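Local structure of methyltransferase domain-containing protein (Serratia marcescens, 7CLU) at residues 88-96 and 144-152. The protein probably acts as a dimeric S-adenosylmethionine-dependent O-methyltransferase in the biosynthetic pathway of the red pigment prodigiosin. Sequence-based numbering, arbitrary orientation.
Sequences EPQWLGWLG and DFQEFLGKF
Trp94 lies against one side of helix 139-152, its indole crossing Asp144, Phe145 and Phe148. With CG anti to the backbone N (chi1 -177°), the ring extends from the first turn of helix 93-107, and the backbone of Asp144 and Phe145 and CB of Phe148 all approach the same indole face. The benzo corner CH2 meets CD1 of Phe145 at 3.2 Å, near the plane of the phenyl ring and at its edge. Beside it, CE3 of Trp94 sits over one face of Phe148, 3.4 Å from CD2; the planes are inclined by 31°. These three rings form an aromatic cluster. Leu95 extends the apolar surface by setting CB 3.4 Å from CZ of Phe148. At the CE1 edge of this phenyl, the methyl CD2 of Leu92 also lies 4.0 Å from CZ of Phe152, whose CD1 covers the opposite face of Phe148.

Polar contacts lie at the two ends. Lys151, its chain bent at chi2 and chi3, runs alongside the carbonyl of Pro89 and brings NZ to Trp91 O at 2.7 Å, with a C=O...N angle of 137°; a weak second bond reaches Pro89 O. One ammonium group thereby ties the turn 88-91 to the helix. At the other end, a water in the indole plane donates to Asp144 OD2 and weakly accepts from Trp94 NE1.

His98 stacks on Trp94, and Lys5 NZ of the second subunit hydrogen-bonds to Gln90 O. The contact thus joins the start of helix 93-107, where Leu25 of helix 15-26 packs on Leu92, to helix 139-152, whose Gln146 belongs to the S-adenosyl-L-homocysteine site beside the Rossmann-like sheet and makes a weak hydrogen bond through NE2 to the carbonyl of Gly176, just after strand 171-175.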
loop_
_atom_site.group_PDB
_atom_site.type_symbol
_atom_site.label_atom_id
_atom_site.label_comp_id
_atom_site.label_asym_id
_atom_site.label_seq_id
_atom_site.Cartn_x
_atom_site.Cartn_y
_atom_site.Cartn_z
ATOM N N GLU A 88 19.819 12.356 -6.714
ATOM C CA GLU A 88 20.274 11.229 -7.505
ATOM C C GLU A 88 19.326 10.996 -8.681
ATOM O O GLU A 88 18.108 11.135 -8.539
ATOM C CB GLU A 88 20.371 9.975 -6.640
ATOM C CG GLU A 88 21.447 10.073 -5.567
ATOM C CD GLU A 88 22.850 10.177 -6.143
ATOM O OE1 GLU A 88 23.130 9.519 -7.174
ATOM O OE2 GLU A 88 23.673 10.917 -5.552
ATOM N N PRO A 89 19.855 10.652 -9.854
ATOM C CA PRO A 89 19.000 10.556 -11.046
ATOM C C PRO A 89 17.898 9.507 -10.949
ATOM O O PRO A 89 16.968 9.557 -11.761
ATOM C CB PRO A 89 19.994 10.222 -12.165
ATOM C CG PRO A 89 21.191 9.674 -11.459
ATOM C CD PRO A 89 21.271 10.415 -10.172
ATOM N N GLN A 90 17.956 8.581 -9.990
ATOM C CA GLN A 90 16.920 7.572 -9.811
ATOM C C GLN A 90 15.998 7.877 -8.625
ATOM O O GLN A 90 15.247 6.999 -8.186
ATOM C CB GLN A 90 17.567 6.192 -9.667
ATOM C CG GLN A 90 18.109 5.636 -10.985
ATOM C CD GLN A 90 17.399 4.363 -11.431
ATOM O OE1 GLN A 90 17.818 3.249 -11.088
ATOM N NE2 GLN A 90 16.317 4.521 -12.193
ATOM N N TRP A 91 16.041 9.107 -8.121
ATOM C CA TRP A 91 15.211 9.582 -7.020
ATOM C C TRP A 91 13.745 9.211 -7.212
ATOM O O TRP A 91 13.174 9.410 -8.287
ATOM C CB TRP A 91 15.393 11.101 -6.929
ATOM C CG TRP A 91 14.382 11.964 -6.175
ATOM C CD1 TRP A 91 13.674 13.032 -6.689
ATOM C CD2 TRP A 91 14.038 11.903 -4.782
ATOM N NE1 TRP A 91 12.916 13.611 -5.712
ATOM C CE2 TRP A 91 13.130 12.951 -4.530
ATOM C CE3 TRP A 91 14.411 11.070 -3.728
ATOM C CZ2 TRP A 91 12.569 13.165 -3.278
ATOM C CZ3 TRP A 91 13.869 11.301 -2.483
ATOM C CH2 TRP A 91 12.948 12.330 -2.269
ATOM N N LEU A 92 13.138 8.662 -6.162
ATOM C CA LEU A 92 11.763 8.184 -6.242
ATOM C C LEU A 92 10.739 9.246 -5.854
ATOM O O LEU A 92 9.542 8.945 -5.815
ATOM C CB LEU A 92 11.605 6.931 -5.367
ATOM C CG LEU A 92 12.226 5.667 -5.960
ATOM C CD1 LEU A 92 12.051 4.434 -5.076
ATOM C CD2 LEU A 92 11.688 5.416 -7.367
ATOM N N GLY A 93 11.178 10.484 -5.604
ATOM C CA GLY A 93 10.275 11.497 -5.081
ATOM C C GLY A 93 9.069 11.766 -5.964
ATOM O O GLY A 93 7.968 12.019 -5.462
ATOM N N TRP A 94 9.245 11.720 -7.287
ATOM C CA TRP A 94 8.086 11.991 -8.134
ATOM C C TRP A 94 6.998 10.956 -7.908
ATOM O O TRP A 94 5.819 11.306 -7.788
ATOM C CB TRP A 94 8.445 12.044 -9.623
ATOM C CG TRP A 94 7.205 12.408 -10.427
ATOM C CD1 TRP A 94 6.804 13.666 -10.801
ATOM C CD2 TRP A 94 6.177 11.512 -10.878
ATOM N NE1 TRP A 94 5.611 13.598 -11.481
ATOM C CE2 TRP A 94 5.201 12.289 -11.535
ATOM C CE3 TRP A 94 5.991 10.127 -10.796
ATOM C CZ2 TRP A 94 4.061 11.725 -12.107
ATOM C CZ3 TRP A 94 4.854 9.572 -11.359
ATOM C CH2 TRP A 94 3.909 10.367 -12.006
ATOM N N LEU A 95 7.369 9.674 -7.840
ATOM C CA LEU A 95 6.361 8.647 -7.591
ATOM C C LEU A 95 5.694 8.858 -6.242
ATOM O O LEU A 95 4.467 8.744 -6.117
ATOM C CB LEU A 95 6.985 7.260 -7.677
ATOM C CG LEU A 95 6.087 6.033 -7.458
ATOM C CD1 LEU A 95 4.919 6.050 -8.434
ATOM C CD2 LEU A 95 6.905 4.739 -7.612
ATOM N N GLY A 96 6.486 9.173 -5.218
ATOM C CA GLY A 96 5.918 9.439 -3.910
ATOM C C GLY A 96 4.850 10.511 -3.941
ATOM O O GLY A 96 3.782 10.357 -3.337
ATOM N N ASP A 144 6.750 15.943 -16.472
ATOM C CA ASP A 144 7.310 15.387 -15.238
ATOM C C ASP A 144 7.062 13.889 -15.162
ATOM O O ASP A 144 7.935 13.121 -14.736
ATOM C CB ASP A 144 6.697 16.046 -14.002
ATOM C CG ASP A 144 6.998 17.526 -13.897
ATOM O OD1 ASP A 144 7.861 18.021 -14.650
ATOM O OD2 ASP A 144 6.362 18.186 -13.032
ATOM N N PHE A 145 5.854 13.465 -15.535
ATOM C CA PHE A 145 5.517 12.049 -15.520
ATOM C C PHE A 145 6.411 11.273 -16.477
ATOM O O PHE A 145 6.990 10.236 -16.119
ATOM C CB PHE A 145 4.043 11.889 -15.890
ATOM C CG PHE A 145 3.617 10.470 -16.149
ATOM C CD1 PHE A 145 3.406 9.594 -15.099
ATOM C CD2 PHE A 145 3.391 10.026 -17.443
ATOM C CE1 PHE A 145 2.994 8.293 -15.325
ATOM C CE2 PHE A 145 2.984 8.723 -17.684
ATOM C CZ PHE A 145 2.781 7.854 -16.618
ATOM N N GLN A 146 6.558 11.781 -17.697
ATOM C CA GLN A 146 7.278 11.024 -18.708
ATOM C C GLN A 146 8.769 10.971 -18.403
ATOM O O GLN A 146 9.416 9.951 -18.666
ATOM C CB GLN A 146 6.979 11.619 -20.083
ATOM C CG GLN A 146 5.503 11.395 -20.478
ATOM C CD GLN A 146 5.207 11.643 -21.936
ATOM O OE1 GLN A 146 5.477 12.722 -22.465
ATOM N NE2 GLN A 146 4.629 10.648 -22.596
ATOM N N GLU A 147 9.320 12.026 -17.802
ATOM C CA GLU A 147 10.727 11.991 -17.440
ATOM C C GLU A 147 10.972 11.044 -16.267
ATOM O O GLU A 147 12.015 10.387 -16.209
ATOM C CB GLU A 147 11.233 13.406 -17.142
ATOM C CG GLU A 147 12.717 13.459 -16.793
ATOM C CD GLU A 147 13.562 14.162 -17.849
ATOM O OE1 GLU A 147 12.982 14.838 -18.731
ATOM O OE2 GLU A 147 14.806 14.021 -17.802
ATOM N N PHE A 148 10.025 10.934 -15.340
ATOM C CA PHE A 148 10.136 9.890 -14.330
ATOM C C PHE A 148 10.107 8.501 -14.968
ATOM O O PHE A 148 10.974 7.658 -14.700
ATOM C CB PHE A 148 9.022 10.031 -13.310
ATOM C CG PHE A 148 9.022 8.952 -12.290
ATOM C CD1 PHE A 148 9.973 8.950 -11.274
ATOM C CD2 PHE A 148 8.097 7.931 -12.346
ATOM C CE1 PHE A 148 9.987 7.950 -10.313
ATOM C CE2 PHE A 148 8.100 6.924 -11.387
ATOM C CZ PHE A 148 9.053 6.935 -10.373
ATOM N N LEU A 149 9.099 8.238 -15.801
ATOM C CA LEU A 149 8.998 6.938 -16.455
ATOM C C LEU A 149 10.234 6.623 -17.278
ATOM O O LEU A 149 10.617 5.455 -17.397
ATOM C CB LEU A 149 7.768 6.899 -17.363
ATOM C CG LEU A 149 6.409 6.570 -16.752
ATOM C CD1 LEU A 149 5.442 6.302 -17.884
ATOM C CD2 LEU A 149 6.490 5.378 -15.796
ATOM N N GLY A 150 10.845 7.645 -17.881
ATOM C CA GLY A 150 11.997 7.414 -18.735
ATOM C C GLY A 150 13.114 6.696 -18.008
ATOM O O GLY A 150 13.752 5.801 -18.563
ATOM N N LYS A 151 13.340 7.058 -16.744
ATOM C CA LYS A 151 14.323 6.364 -15.924
ATOM C C LYS A 151 14.031 4.871 -15.856
ATOM O O LYS A 151 14.926 4.043 -16.064
ATOM C CB LYS A 151 14.339 6.956 -14.513
ATOM C CG LYS A 151 15.052 8.290 -14.403
ATOM C CD LYS A 151 14.401 9.193 -13.362
ATOM C CE LYS A 151 13.901 8.420 -12.140
ATOM N NZ LYS A 151 13.828 9.286 -10.927
ATOM N N PHE A 152 12.784 4.508 -15.554
ATOM C CA PHE A 152 12.430 3.101 -15.424
ATOM C C PHE A 152 12.504 2.353 -16.737
ATOM O O PHE A 152 12.612 1.126 -16.725
ATOM C CB PHE A 152 11.011 2.948 -14.877
ATOM C CG PHE A 152 10.927 3.097 -13.413
ATOM C CD1 PHE A 152 10.826 4.351 -12.850
ATOM C CD2 PHE A 152 10.989 1.988 -12.585
ATOM C CE1 PHE A 152 10.769 4.500 -11.488
ATOM C CE2 PHE A 152 10.934 2.131 -11.216
ATOM C CZ PHE A 152 10.803 3.389 -10.668
HETATM O O HOH W 1 4.687 16.821 -11.680
#